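Local coordinates for protein glycoside Hydrolase Family 43_12 (PDB 7JVH) that probably hydrolyses glycosidic bonds in plant cell-wall polysaccharides, as a family 43 glycoside hydrolase carrying a C-terminal concanavalin A-like domain, at residues Y395-M400 against S432-R437; S79-P84 against A399-K404; C463-A468 against T557-G562; A28-F33 against L416-L421; I56-Y61 against Q438-Y443. All coordinates share one frame; numbering follows the deposited sequence.

Overall arrangement
All five contacts are largely buried. Contacts 1, 2, 3 and 5 lie near the middle of the chain, while contact 4 lies farther out, its centre about 24 Å from the chain centre. Contacts 1 and 2 share strand 399-400, and contacts 1 and 3 use neighbouring strands of one six-stranded sheet. Contacts 2 and 5 join the family 43 region to the concanavalin A-like region. The first does so by strand pairing and apolar packing, the second by amides, a glycine and water between loops. Contact 3 combines strand pairing with a polar corner. Contact 4 pairs strands in the other sheet, with partly exposed Thr29 and Gln417 on one face.

Contact 1: Y395-M400 against S432-R437; sequences YRWVAM and SALFHR
Trp397 lies against three successive residues of strand 433-437. With CG anti to its own carbonyl carbon (chi1 -68°), the indole reaches across that strand. Its CB meets Leu434 CG at 3.8 Å, and Trp397 CG touches Leu434 CD2 at 4.1 Å. Farther out, Trp397 CE3 comes within 3.3 Å of Phe435 O. Trp397 CZ3 reaches His436 CB at 3.7 Å, and this CB sits over a face of the six-membered ring as a CH-pi contact. The His436 ring also turns an edge to the indole, a T-shaped pair with planes 69° apart. Trp397 NE1 bonds to Tyr384 OH. The backbones join in a single antiparallel bridge, Val398 N to Phe435 O at 3.0 Å and Phe435 N to Val398 O at 2.8 Å. A water links Arg396 O to Arg437 N and NH1, while Arg437 NE binds Cys60 O. Strand 433-437 is an edge strand of a six-stranded sheet. Strand 560-566 is its neighbour there, and the segment 395-400 adds this bridge before pairing with strand 82-83.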
# COMPACT_ATOMS: atom_id res chain seq x y z
N TYR A 395 -14.05 1.16 -1.04
CA TYR A 395 -12.92 0.89 -0.12
C TYR A 395 -11.53 1.28 -0.62
O TYR A 395 -10.55 1.04 0.08
CB TYR A 395 -12.86 -0.59 0.24
CG TYR A 395 -14.05 -1.17 0.95
CD1 TYR A 395 -14.48 -0.66 2.16
CD2 TYR A 395 -14.73 -2.29 0.43
CE1 TYR A 395 -15.57 -1.21 2.83
CE2 TYR A 395 -15.80 -2.84 1.09
CZ TYR A 395 -16.22 -2.30 2.29
OH TYR A 395 -17.30 -2.85 2.93
N ARG A 396 -11.44 1.84 -1.83
CA ARG A 396 -10.18 2.36 -2.39
C ARG A 396 -9.83 3.74 -1.89
O ARG A 396 -8.69 4.18 -2.03
CB ARG A 396 -10.25 2.44 -3.92
CG ARG A 396 -9.83 1.17 -4.62
CD ARG A 396 -10.17 1.27 -6.10
NE ARG A 396 -11.62 1.35 -6.31
CZ ARG A 396 -12.22 1.12 -7.47
NH1 ARG A 396 -11.51 0.89 -8.55
NH2 ARG A 396 -13.54 1.22 -7.54
N TRP A 397 -10.84 4.45 -1.35
CA TRP A 397 -10.69 5.81 -0.88
C TRP A 397 -10.17 5.83 0.55
O TRP A 397 -10.75 5.22 1.43
CB TRP A 397 -12.02 6.53 -0.98
CG TRP A 397 -12.40 6.72 -2.40
CD1 TRP A 397 -13.29 5.98 -3.11
CD2 TRP A 397 -11.87 7.70 -3.30
NE1 TRP A 397 -13.35 6.44 -4.40
CE2 TRP A 397 -12.49 7.49 -4.55
CE3 TRP A 397 -10.91 8.71 -3.18
CZ2 TRP A 397 -12.20 8.28 -5.66
CZ3 TRP A 397 -10.63 9.50 -4.29
CH2 TRP A 397 -11.28 9.28 -5.51
N VAL A 398 -9.05 6.53 0.75
CA VAL A 398 -8.39 6.66 2.04
C VAL A 398 -8.23 8.13 2.42
O VAL A 398 -8.25 9.01 1.55
CB VAL A 398 -7.00 5.99 2.03
CG1 VAL A 398 -7.13 4.48 1.84
CG2 VAL A 398 -6.09 6.60 0.96
N ALA A 399 -8.08 8.37 3.73
CA ALA A 399 -7.75 9.67 4.28
C ALA A 399 -6.37 9.54 4.92
O ALA A 399 -5.94 8.44 5.23
CB ALA A 399 -8.78 10.09 5.29
N MSE A 400 -5.68 10.67 5.08
CA MSE A 400 -4.39 10.71 5.75
C MSE A 400 -4.59 11.00 7.23
O MSE A 400 -5.22 12.00 7.58
CB MSE A 400 -3.48 11.77 5.12
CG MSE A 400 -3.04 11.45 3.71
SE MSE A 400 -1.93 9.84 3.64
CE MSE A 400 -0.62 10.05 5.11
N SER A 432 -8.61 17.21 5.78
CA SER A 432 -9.90 16.95 5.16
C SER A 432 -9.71 16.77 3.66
O SER A 432 -9.93 17.69 2.89
CB SER A 432 -10.89 18.07 5.47
OG SER A 432 -10.27 19.33 5.32
N ALA A 433 -9.27 15.58 3.27
CA ALA A 433 -9.02 15.19 1.90
C ALA A 433 -9.24 13.68 1.73
O ALA A 433 -8.93 12.90 2.62
CB ALA A 433 -7.62 15.59 1.50
N LEU A 434 -9.82 13.28 0.59
CA LEU A 434 -10.04 11.88 0.26
C LEU A 434 -9.18 11.53 -0.94
O LEU A 434 -9.15 12.29 -1.91
CB LEU A 434 -11.52 11.59 -0.03
CG LEU A 434 -11.99 10.16 0.15
CD1 LEU A 434 -11.75 9.66 1.55
CD2 LEU A 434 -13.47 10.06 -0.21
N PHE A 435 -8.46 10.40 -0.85
CA PHE A 435 -7.37 10.08 -1.74
C PHE A 435 -7.53 8.72 -2.40
O PHE A 435 -8.09 7.78 -1.83
CB PHE A 435 -6.03 10.09 -0.99
CG PHE A 435 -5.51 11.46 -0.67
CD1 PHE A 435 -5.11 12.32 -1.69
CD2 PHE A 435 -5.41 11.90 0.65
CE1 PHE A 435 -4.63 13.58 -1.40
CE2 PHE A 435 -4.92 13.16 0.94
CZ PHE A 435 -4.52 14.00 -0.07
N HIS A 436 -7.00 8.65 -3.62
CA HIS A 436 -6.95 7.47 -4.45
C HIS A 436 -5.48 7.29 -4.78
O HIS A 436 -4.81 8.25 -5.15
CB HIS A 436 -7.76 7.72 -5.73
CG HIS A 436 -7.90 6.50 -6.60
ND1 HIS A 436 -6.85 5.99 -7.34
CD2 HIS A 436 -8.97 5.71 -6.86
CE1 HIS A 436 -7.28 4.94 -8.01
NE2 HIS A 436 -8.55 4.74 -7.73
N ARG A 437 -4.99 6.05 -4.64
CA ARG A 437 -3.61 5.73 -4.94
C ARG A 437 -3.31 5.98 -6.40
O ARG A 437 -4.15 5.74 -7.27
CB ARG A 437 -3.33 4.26 -4.61
CG ARG A 437 -3.38 3.92 -3.13
CD ARG A 437 -3.48 2.43 -2.96
NE ARG A 437 -3.47 1.93 -1.59
CZ ARG A 437 -4.50 1.98 -0.75
NH1 ARG A 437 -5.65 2.58 -1.08
NH2 ARG A 437 -4.40 1.45 0.45
O HOH W 1 -7.92 1.24 0.40
O HOH W 2 -6.58 3.99 -3.44

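Contact 2: S79-P84 against A399-K404; sequences SFAMFP and AMRGPK
Met82 and Phe83 pair with Met400 and Ala399 in a two-stranded antiparallel ribbon that ties the family 43 region to the concanavalin A-like region. Three backbone hydrogen bonds hold it. Phe83 N gives to Ala399 O at 2.8 Å, Ala399 N to Phe83 O at 2.9 Å, and Arg401 N to Ala81 O at 3.0 Å. A type II' turn from Ser79 to Met82 leads into the ribbon. Apolar contacts fill both faces. On one, the selenomethionine Met400 bends at chi2 and chi3, so that its CE touches Ala81 CB at 3.7 Å and its SE lies beside Met82 CG. On the other, Phe83 has CG anti to N (chi1 -172°), and its ring meets Pro403, CE2 to CB 3.6 Å. With an alanine here the ring would be lost, and Pro403 would probably be left without its apolar cover from this strand. Charge enters through Arg401, which forms a salt bridge with Glu467 and also binds Cys115 O. Met400 CE lies 4.1 Å above the plane of that guanidinium, offset toward its rim.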
# COMPACT_ATOMS: atom_id res chain seq x y z
N SER A 79 0.09 -0.19 4.86
CA SER A 79 -0.57 1.06 4.52
C SER A 79 -0.05 2.31 5.23
O SER A 79 -0.48 3.43 4.90
CB SER A 79 -2.08 0.93 4.76
OG SER A 79 -2.37 0.42 6.04
N PHE A 80 0.82 2.14 6.22
CA PHE A 80 1.53 3.25 6.86
C PHE A 80 0.54 4.23 7.52
O PHE A 80 -0.25 3.79 8.37
CB PHE A 80 2.56 3.80 5.85
CG PHE A 80 3.46 2.72 5.33
CD1 PHE A 80 4.58 2.34 6.05
CD2 PHE A 80 3.13 2.01 4.20
CE1 PHE A 80 5.39 1.31 5.62
CE2 PHE A 80 3.95 0.95 3.78
CZ PHE A 80 5.07 0.61 4.50
N ALA A 81 0.53 5.50 7.13
CA ALA A 81 -0.34 6.50 7.79
C ALA A 81 -1.75 6.69 7.22
O ALA A 81 -2.49 7.57 7.64
CB ALA A 81 0.38 7.84 7.86
N MSE A 82 -2.12 5.87 6.23
CA MSE A 82 -3.41 5.99 5.58
C MSE A 82 -4.47 5.36 6.49
O MSE A 82 -4.16 4.44 7.24
CB MSE A 82 -3.39 5.31 4.20
CG MSE A 82 -2.37 5.90 3.23
SE MSE A 82 -2.36 4.85 1.55
CE MSE A 82 -0.93 5.44 0.33
N PHE A 83 -5.69 5.89 6.43
CA PHE A 83 -6.80 5.34 7.20
C PHE A 83 -8.06 5.26 6.34
O PHE A 83 -8.42 6.22 5.67
CB PHE A 83 -7.09 6.17 8.45
CG PHE A 83 -8.08 5.53 9.36
CD1 PHE A 83 -7.67 4.62 10.33
CD2 PHE A 83 -9.43 5.80 9.24
CE1 PHE A 83 -8.60 4.02 11.16
CE2 PHE A 83 -10.36 5.19 10.06
CZ PHE A 83 -9.95 4.31 11.03
N PRO A 84 -8.79 4.11 6.33
CA PRO A 84 -8.43 2.92 7.10
C PRO A 84 -7.17 2.26 6.57
O PRO A 84 -6.75 2.55 5.46
CB PRO A 84 -9.63 2.02 6.90
CG PRO A 84 -10.18 2.44 5.58
CD PRO A 84 -10.02 3.91 5.54
N ALA A 399 -8.08 8.37 3.73
CA ALA A 399 -7.75 9.67 4.28
C ALA A 399 -6.37 9.54 4.92
O ALA A 399 -5.94 8.44 5.23
CB ALA A 399 -8.78 10.09 5.29
N MSE A 400 -5.68 10.67 5.08
CA MSE A 400 -4.39 10.71 5.75
C MSE A 400 -4.59 11.00 7.23
O MSE A 400 -5.22 12.00 7.58
CB MSE A 400 -3.48 11.77 5.12
CG MSE A 400 -3.04 11.45 3.71
SE MSE A 400 -1.93 9.84 3.64
CE MSE A 400 -0.62 10.05 5.11
N ARG A 401 -4.08 10.12 8.09
CA ARG A 401 -3.95 10.37 9.52
C ARG A 401 -5.26 10.53 10.32
O ARG A 401 -5.27 11.13 11.39
CB ARG A 401 -3.04 11.60 9.77
CG ARG A 401 -1.67 11.48 9.12
CD ARG A 401 -0.75 12.61 9.54
NE ARG A 401 0.64 12.28 9.25
CZ ARG A 401 1.31 12.66 8.16
NH1 ARG A 401 0.73 13.38 7.21
NH2 ARG A 401 2.59 12.32 8.02
N GLY A 402 -6.35 9.95 9.81
CA GLY A 402 -7.64 10.01 10.48
C GLY A 402 -8.79 9.51 9.62
O GLY A 402 -8.62 9.29 8.42
N PRO A 403 -9.99 9.32 10.20
CA PRO A 403 -11.15 8.84 9.44
C PRO A 403 -11.81 9.94 8.61
O PRO A 403 -11.87 11.09 9.05
CB PRO A 403 -12.10 8.33 10.53
CG PRO A 403 -11.72 9.10 11.76
CD PRO A 403 -10.29 9.56 11.62
N LYS A 404 -12.30 9.57 7.43
CA LYS A 404 -13.05 10.44 6.53
C LYS A 404 -14.39 10.87 7.13
O LYS A 404 -14.92 11.93 6.78
CB LYS A 404 -13.29 9.75 5.18
CG LYS A 404 -14.22 8.56 5.25
CD LYS A 404 -14.20 7.74 3.98
CE LYS A 404 -15.16 6.58 4.04
NZ LYS A 404 -14.44 5.43 4.62

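Contact 3: C463-A468 against T557-G562; sequences CYQNEA and TGALVG
Tyr464 and Leu560 form an antiparallel hydrogen-bonded pair where two inner strands of a six-stranded sheet meet, just before one of them turns a corner. Tyr464 N gives to Leu560 O at 2.9 Å, and Leu560 N gives to Tyr464 O at 2.8 Å. The next pair, Cys463 and Val561, is non-hydrogen-bonded. There Cys463 CA approaches Leu560 O at 3.3 Å as a CA-H...O contact. The side chains of Tyr464 and Leu560 run side by side in the same direction, and their CD1 atoms meet at 4.1 Å. The sheet belongs to the concanavalin A-like domain, a beta-sandwich fold. At Gln465 the chain turns away, and Gln465 and Asn466 make a classic beta bulge. Gln465 has CG anti to its backbone N (chi1 172°) and bends at chi2, which carries the amide to Thr557. Its NE2 bonds to Thr557 O at 3.3 Å. The acceptor lies in the amide plane, but the donor stands 43° out of the carbonyl plane. The same NE2 also binds Leu548 O. Gln465 OE1 lies 3.2 Å from Thr557 OG1, at most a weak hydrogen bond. A water near this amide accepts from Thr557 N. Asn466 also forms an Asx turn, its OD1 accepting from Ala468 N at 2.8 Å. The backbone carbon of Asn466 lies 3.5 Å above the Tyr464 ring plane, offset toward the rim.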
# COMPACT_ATOMS: atom_id res chain seq x y z
N CYS A 463 -2.33 16.23 -5.55
CA CYS A 463 -1.36 15.16 -5.76
C CYS A 463 -0.38 15.18 -4.56
O CYS A 463 0.31 16.18 -4.34
CB CYS A 463 -0.64 15.35 -7.11
SG CYS A 463 -1.75 15.49 -8.55
N TYR A 464 -0.33 14.07 -3.82
CA TYR A 464 0.27 14.00 -2.49
C TYR A 464 1.21 12.80 -2.35
O TYR A 464 0.80 11.66 -2.51
CB TYR A 464 -0.86 13.82 -1.47
CG TYR A 464 -0.47 13.96 -0.01
CD1 TYR A 464 -0.01 12.87 0.73
CD2 TYR A 464 -0.65 15.17 0.66
CE1 TYR A 464 0.31 13.00 2.07
CE2 TYR A 464 -0.36 15.30 2.00
CZ TYR A 464 0.13 14.21 2.70
OH TYR A 464 0.48 14.28 4.04
N GLN A 465 2.48 13.08 -2.03
CA GLN A 465 3.44 12.06 -1.61
C GLN A 465 3.55 12.10 -0.08
O GLN A 465 3.28 11.10 0.60
CB GLN A 465 4.80 12.30 -2.27
CG GLN A 465 5.97 11.45 -1.80
CD GLN A 465 5.66 9.95 -1.71
OE1 GLN A 465 5.79 9.39 -0.63
NE2 GLN A 465 5.26 9.31 -2.81
N ASN A 466 3.91 13.26 0.45
CA ASN A 466 3.80 13.55 1.88
C ASN A 466 3.45 15.02 2.14
O ASN A 466 3.34 15.83 1.20
CB ASN A 466 5.06 13.09 2.67
CG ASN A 466 6.28 13.91 2.37
OD1 ASN A 466 6.26 15.14 2.40
ND2 ASN A 466 7.38 13.22 2.11
N GLU A 467 3.25 15.36 3.41
CA GLU A 467 2.80 16.68 3.83
C GLU A 467 3.66 17.84 3.27
O GLU A 467 3.19 18.96 3.19
CB GLU A 467 2.74 16.78 5.36
CG GLU A 467 4.07 16.46 6.07
CD GLU A 467 4.28 14.99 6.41
OE1 GLU A 467 3.39 14.15 6.19
OE2 GLU A 467 5.34 14.68 6.95
N ALA A 468 4.90 17.55 2.89
CA ALA A 468 5.84 18.54 2.35
C ALA A 468 6.29 18.21 0.93
O ALA A 468 7.25 18.79 0.41
CB ALA A 468 7.06 18.65 3.27
N THR A 557 5.90 4.79 0.77
CA THR A 557 4.58 4.99 0.15
C THR A 557 4.58 5.56 -1.27
O THR A 557 5.50 6.26 -1.66
CB THR A 557 3.71 5.92 0.99
OG1 THR A 557 4.40 7.18 1.18
CG2 THR A 557 3.36 5.25 2.31
N GLY A 558 3.51 5.25 -2.00
CA GLY A 558 3.28 5.81 -3.32
C GLY A 558 2.47 7.11 -3.26
O GLY A 558 1.78 7.37 -2.31
N ALA A 559 2.53 7.89 -4.34
CA ALA A 559 1.76 9.11 -4.47
C ALA A 559 0.27 8.82 -4.47
O ALA A 559 -0.17 7.69 -4.75
CB ALA A 559 2.15 9.86 -5.74
N LEU A 560 -0.51 9.86 -4.16
CA LEU A 560 -1.96 9.81 -4.06
C LEU A 560 -2.52 10.96 -4.89
O LEU A 560 -1.85 11.96 -5.09
CB LEU A 560 -2.41 9.96 -2.61
CG LEU A 560 -1.80 8.96 -1.61
CD1 LEU A 560 -2.04 9.43 -0.19
CD2 LEU A 560 -2.36 7.56 -1.80
N VAL A 561 -3.76 10.80 -5.35
CA VAL A 561 -4.49 11.85 -6.00
C VAL A 561 -5.87 11.87 -5.36
O VAL A 561 -6.45 10.83 -5.08
CB VAL A 561 -4.56 11.65 -7.54
CG1 VAL A 561 -5.38 10.43 -7.91
CG2 VAL A 561 -5.11 12.90 -8.23
N GLY A 562 -6.39 13.07 -5.11
CA GLY A 562 -7.68 13.20 -4.47
C GLY A 562 -8.19 14.63 -4.41
O GLY A 562 -7.60 15.54 -4.98
O HOH W 3 7.51 7.52 0.03

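Contact 4: A28-F33 against L416-L421; sequences ATFTNF and LQMTAL
Phe30 and Met418 cross at about a right angle on one face of an antiparallel strand pair. Met418 is a selenomethionine whose CG stands between the backbone N and the carbonyl carbon (chi1 76°). Its chain then bends at chi3 and brings CE to Phe30 CD1 at 3.7 Å. Met418 SE lies 5.0 Å from the Phe30 ring centroid and 54° off the ring normal, an oblique Met-aromatic contact. At the edge of the same ring, near its plane, lies Leu416 O. Phe30 CB also packs on Leu416 CB at 4.1 Å. On the other face Thr29 and Gln417 lie side by side and point the same way, with Thr29 OG1 only 3.2 Å from Gln417 CG. Replacing Thr29 by glycine would remove both its branches, and the aliphatic part of Gln417 would probably lose its lateral support and turn more freely. Between the two faces run three backbone hydrogen bonds. Phe30 N gives to Leu416 O at 2.9 Å, Leu416 N gives to Phe30 O at 2.8 Å, and Met418 N gives to Ala28 O at 3.2 Å. The strand axes run at 160° to each other. Phe30 and Met418 both reach Met563 of strand 560-566 in the other sheet. Strand 28-37 lies between strands 416-418 and 442-451, and its apolar face takes part in the sandwich core of the concanavalin A-like fold.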
# COMPACT_ATOMS: atom_id res chain seq x y z
N ALA A 28 -17.16 22.60 0.12
CA ALA A 28 -17.53 22.20 -1.22
C ALA A 28 -18.22 20.84 -1.24
O ALA A 28 -18.14 20.07 -0.28
CB ALA A 28 -16.31 22.18 -2.12
N THR A 29 -18.90 20.56 -2.36
CA THR A 29 -19.46 19.25 -2.68
C THR A 29 -18.86 18.77 -4.00
O THR A 29 -19.10 19.36 -5.05
CB THR A 29 -20.99 19.31 -2.77
OG1 THR A 29 -21.52 19.81 -1.54
CG2 THR A 29 -21.59 17.94 -3.01
N PHE A 30 -18.06 17.70 -3.93
CA PHE A 30 -17.42 17.10 -5.10
C PHE A 30 -18.39 16.08 -5.68
O PHE A 30 -18.67 15.06 -5.04
CB PHE A 30 -16.10 16.45 -4.72
CG PHE A 30 -15.09 17.41 -4.14
CD1 PHE A 30 -15.11 17.74 -2.79
CD2 PHE A 30 -14.13 17.99 -4.95
CE1 PHE A 30 -14.19 18.63 -2.26
CE2 PHE A 30 -13.21 18.89 -4.42
CZ PHE A 30 -13.23 19.20 -3.07
N THR A 31 -18.91 16.38 -6.88
CA THR A 31 -19.96 15.61 -7.52
C THR A 31 -19.41 14.46 -8.37
O THR A 31 -20.15 13.55 -8.71
CB THR A 31 -20.83 16.53 -8.40
OG1 THR A 31 -22.02 15.86 -8.80
CG2 THR A 31 -20.09 16.93 -9.65
N ASN A 32 -18.12 14.54 -8.72
CA ASN A 32 -17.42 13.52 -9.50
C ASN A 32 -15.93 13.45 -9.18
O ASN A 32 -15.30 14.46 -8.89
CB ASN A 32 -17.56 13.78 -10.99
CG ASN A 32 -16.78 12.78 -11.84
OD1 ASN A 32 -15.75 13.10 -12.42
ND2 ASN A 32 -17.27 11.55 -11.87
N PHE A 33 -15.38 12.23 -9.26
CA PHE A 33 -13.96 12.02 -9.45
C PHE A 33 -13.76 10.96 -10.54
O PHE A 33 -14.40 9.91 -10.49
CB PHE A 33 -13.25 11.58 -8.15
CG PHE A 33 -11.76 11.70 -8.24
CD1 PHE A 33 -10.98 10.67 -8.74
CD2 PHE A 33 -11.12 12.86 -7.83
CE1 PHE A 33 -9.60 10.79 -8.82
CE2 PHE A 33 -9.73 12.98 -7.90
CZ PHE A 33 -8.97 11.95 -8.41
N LEU A 416 -19.59 14.19 -2.53
CA LEU A 416 -18.78 14.34 -1.32
C LEU A 416 -18.86 15.75 -0.76
O LEU A 416 -18.12 16.64 -1.18
CB LEU A 416 -17.31 14.01 -1.59
CG LEU A 416 -16.87 12.56 -1.61
CD1 LEU A 416 -15.36 12.47 -1.74
CD2 LEU A 416 -17.33 11.84 -0.37
N GLN A 417 -19.78 15.94 0.19
CA GLN A 417 -19.86 17.14 1.03
C GLN A 417 -18.76 17.02 2.08
O GLN A 417 -18.86 16.18 2.97
CB GLN A 417 -21.20 17.19 1.75
CG GLN A 417 -22.25 18.05 1.09
CD GLN A 417 -23.52 18.10 1.91
OE1 GLN A 417 -23.47 18.23 3.14
NE2 GLN A 417 -24.67 18.00 1.24
N MSE A 418 -17.70 17.85 1.98
CA MSE A 418 -16.65 17.75 2.97
C MSE A 418 -16.34 19.12 3.59
O MSE A 418 -16.30 20.14 2.91
CB MSE A 418 -15.43 17.00 2.40
CG MSE A 418 -14.52 17.73 1.44
SE MSE A 418 -12.98 16.54 0.98
CE MSE A 418 -13.66 15.31 -0.38
N THR A 419 -16.21 19.09 4.92
CA THR A 419 -16.01 20.25 5.77
C THR A 419 -14.54 20.32 6.15
O THR A 419 -13.91 19.29 6.37
CB THR A 419 -16.89 20.12 7.03
OG1 THR A 419 -18.24 19.85 6.64
CG2 THR A 419 -16.85 21.39 7.87
N ALA A 420 -13.98 21.53 6.21
CA ALA A 420 -12.56 21.72 6.44
C ALA A 420 -12.21 21.50 7.91
O ALA A 420 -12.80 22.13 8.78
CB ALA A 420 -12.12 23.11 6.00
N LEU A 421 -11.26 20.60 8.16
CA LEU A 421 -10.61 20.46 9.46
C LEU A 421 -9.63 21.63 9.62
O LEU A 421 -9.38 22.39 8.69
CB LEU A 421 -9.86 19.13 9.55
CG LEU A 421 -10.69 17.85 9.52
CD1 LEU A 421 -9.79 16.63 9.50
CD2 LEU A 421 -11.66 17.78 10.68

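Contact 5: I56-Y61 against Q438-Y443; sequences ILQGCY and QQHIKY
The Gln439 amide holds Gln58 O in its own plane, with NE2 as donor at 3.1 Å. The bond is fairly straight (162° at the hydrogen), but the donor stands 47° out of the Gln58 carbonyl plane. The Gln58 amide and the His440 ring are turned 69° apart, with their NE2 atoms at 3.7 Å. Both NE2 atoms bond to Gly380 O, and His440 ND1 bonds to Tyr35 OH. The Gln438 amide also meets its acceptor in plane, NE2 to His440 O at 3.0 Å. Its OE1 bonds to Tyr526 OH, and NE2 lies at the edge of the Tyr443 ring. Gln58 CB lies 3.4 Å from Gln439 O, and Gly59 CA lies 3.4 Å from Gln438 O. A side chain on Gly59 would be crowded by Gln439 CG and Gln438 O. A water bridges Cys60 N and Gln438 O. The loop 56-61 leads from strand 51-53 to strand 65-69 and touches strand 335-342. Segment 438-443 connects strand 433-437 in one sheet to strand 442-451 in another.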
# COMPACT_ATOMS: atom_id res chain seq x y z
N ILE A 56 -0.85 -7.58 -9.78
CA ILE A 56 -2.32 -7.78 -9.67
C ILE A 56 -2.95 -6.63 -8.90
O ILE A 56 -4.15 -6.45 -9.03
CB ILE A 56 -2.65 -9.14 -9.03
CG1 ILE A 56 -2.24 -9.20 -7.56
CG2 ILE A 56 -2.00 -10.25 -9.84
CD1 ILE A 56 -1.79 -10.56 -7.12
N LEU A 57 -2.17 -5.97 -8.05
CA LEU A 57 -2.61 -4.75 -7.37
C LEU A 57 -1.63 -3.66 -7.75
O LEU A 57 -0.48 -3.68 -7.36
CB LEU A 57 -2.66 -4.92 -5.86
CG LEU A 57 -3.49 -6.04 -5.26
CD1 LEU A 57 -3.27 -6.10 -3.76
CD2 LEU A 57 -4.96 -5.85 -5.57
N GLN A 58 -2.10 -2.71 -8.55
CA GLN A 58 -1.33 -1.58 -9.03
C GLN A 58 -1.40 -0.50 -7.96
O GLN A 58 -2.40 -0.38 -7.26
CB GLN A 58 -1.93 -1.06 -10.34
CG GLN A 58 -1.91 -2.06 -11.48
CD GLN A 58 -2.84 -1.69 -12.62
OE1 GLN A 58 -4.04 -1.60 -12.43
NE2 GLN A 58 -2.27 -1.48 -13.81
N GLY A 59 -0.34 0.30 -7.88
CA GLY A 59 -0.22 1.36 -6.88
C GLY A 59 0.26 0.82 -5.53
O GLY A 59 0.55 -0.38 -5.41
N CYS A 60 0.32 1.70 -4.53
CA CYS A 60 0.86 1.36 -3.22
C CYS A 60 0.07 0.25 -2.53
O CYS A 60 -0.98 0.49 -1.91
CB CYS A 60 0.95 2.57 -2.30
SG CYS A 60 1.94 2.27 -0.81
N TYR A 61 0.58 -0.99 -2.68
CA TYR A 61 0.07 -2.16 -2.00
C TYR A 61 1.27 -3.04 -1.66
O TYR A 61 1.48 -4.07 -2.29
CB TYR A 61 -0.93 -2.92 -2.86
CG TYR A 61 -2.22 -2.16 -3.05
CD1 TYR A 61 -3.24 -2.24 -2.11
CD2 TYR A 61 -2.41 -1.35 -4.15
CE1 TYR A 61 -4.42 -1.55 -2.28
CE2 TYR A 61 -3.60 -0.65 -4.34
CZ TYR A 61 -4.61 -0.76 -3.40
OH TYR A 61 -5.80 -0.08 -3.56
N GLN A 438 -2.10 6.50 -6.67
CA GLN A 438 -1.58 6.60 -8.03
C GLN A 438 -1.21 5.18 -8.45
O GLN A 438 -0.21 4.61 -7.96
CB GLN A 438 -0.39 7.54 -8.11
CG GLN A 438 0.23 7.62 -9.49
CD GLN A 438 1.13 8.84 -9.70
OE1 GLN A 438 1.22 9.71 -8.84
NE2 GLN A 438 1.78 8.91 -10.86
N GLN A 439 -2.01 4.61 -9.36
CA GLN A 439 -1.85 3.22 -9.79
C GLN A 439 -1.02 3.07 -11.05
O GLN A 439 -0.71 1.95 -11.45
CB GLN A 439 -3.21 2.55 -9.95
CG GLN A 439 -3.89 2.31 -8.61
CD GLN A 439 -5.20 1.56 -8.76
OE1 GLN A 439 -6.18 2.10 -9.24
NE2 GLN A 439 -5.22 0.32 -8.31
N HIS A 440 -0.64 4.20 -11.65
CA HIS A 440 0.05 4.24 -12.93
C HIS A 440 1.08 5.35 -12.95
O HIS A 440 0.93 6.37 -12.23
CB HIS A 440 -0.94 4.53 -14.07
CG HIS A 440 -2.06 3.54 -14.15
ND1 HIS A 440 -3.16 3.61 -13.32
CD2 HIS A 440 -2.25 2.47 -14.95
CE1 HIS A 440 -3.98 2.61 -13.61
NE2 HIS A 440 -3.45 1.91 -14.60
N ILE A 441 2.10 5.18 -13.80
CA ILE A 441 3.11 6.22 -14.02
C ILE A 441 2.47 7.34 -14.84
O ILE A 441 2.68 8.52 -14.55
CB ILE A 441 4.34 5.67 -14.77
CG1 ILE A 441 4.92 4.46 -14.04
CG2 ILE A 441 5.41 6.75 -14.87
CD1 ILE A 441 6.02 3.76 -14.82
N LYS A 442 1.71 6.96 -15.86
CA LYS A 442 0.97 7.89 -16.70
C LYS A 442 -0.51 7.84 -16.38
O LYS A 442 -1.13 6.80 -16.55
CB LYS A 442 1.17 7.56 -18.17
CG LYS A 442 2.50 8.00 -18.74
CD LYS A 442 2.61 7.57 -20.20
CE LYS A 442 3.91 8.08 -20.80
NZ LYS A 442 4.04 7.64 -22.23
N TYR A 443 -1.06 8.95 -15.90
CA TYR A 443 -2.48 9.02 -15.59
C TYR A 443 -3.04 10.43 -15.83
O TYR A 443 -2.30 11.40 -16.03
CB TYR A 443 -2.80 8.50 -14.17
CG TYR A 443 -2.65 9.50 -13.04
CD1 TYR A 443 -3.72 10.29 -12.64
CD2 TYR A 443 -1.44 9.63 -12.36
CE1 TYR A 443 -3.60 11.20 -11.61
CE2 TYR A 443 -1.31 10.52 -11.31
CZ TYR A 443 -2.39 11.31 -10.94
OH TYR A 443 -2.24 12.22 -9.91
O HOH W 4 0.15 4.75 -4.83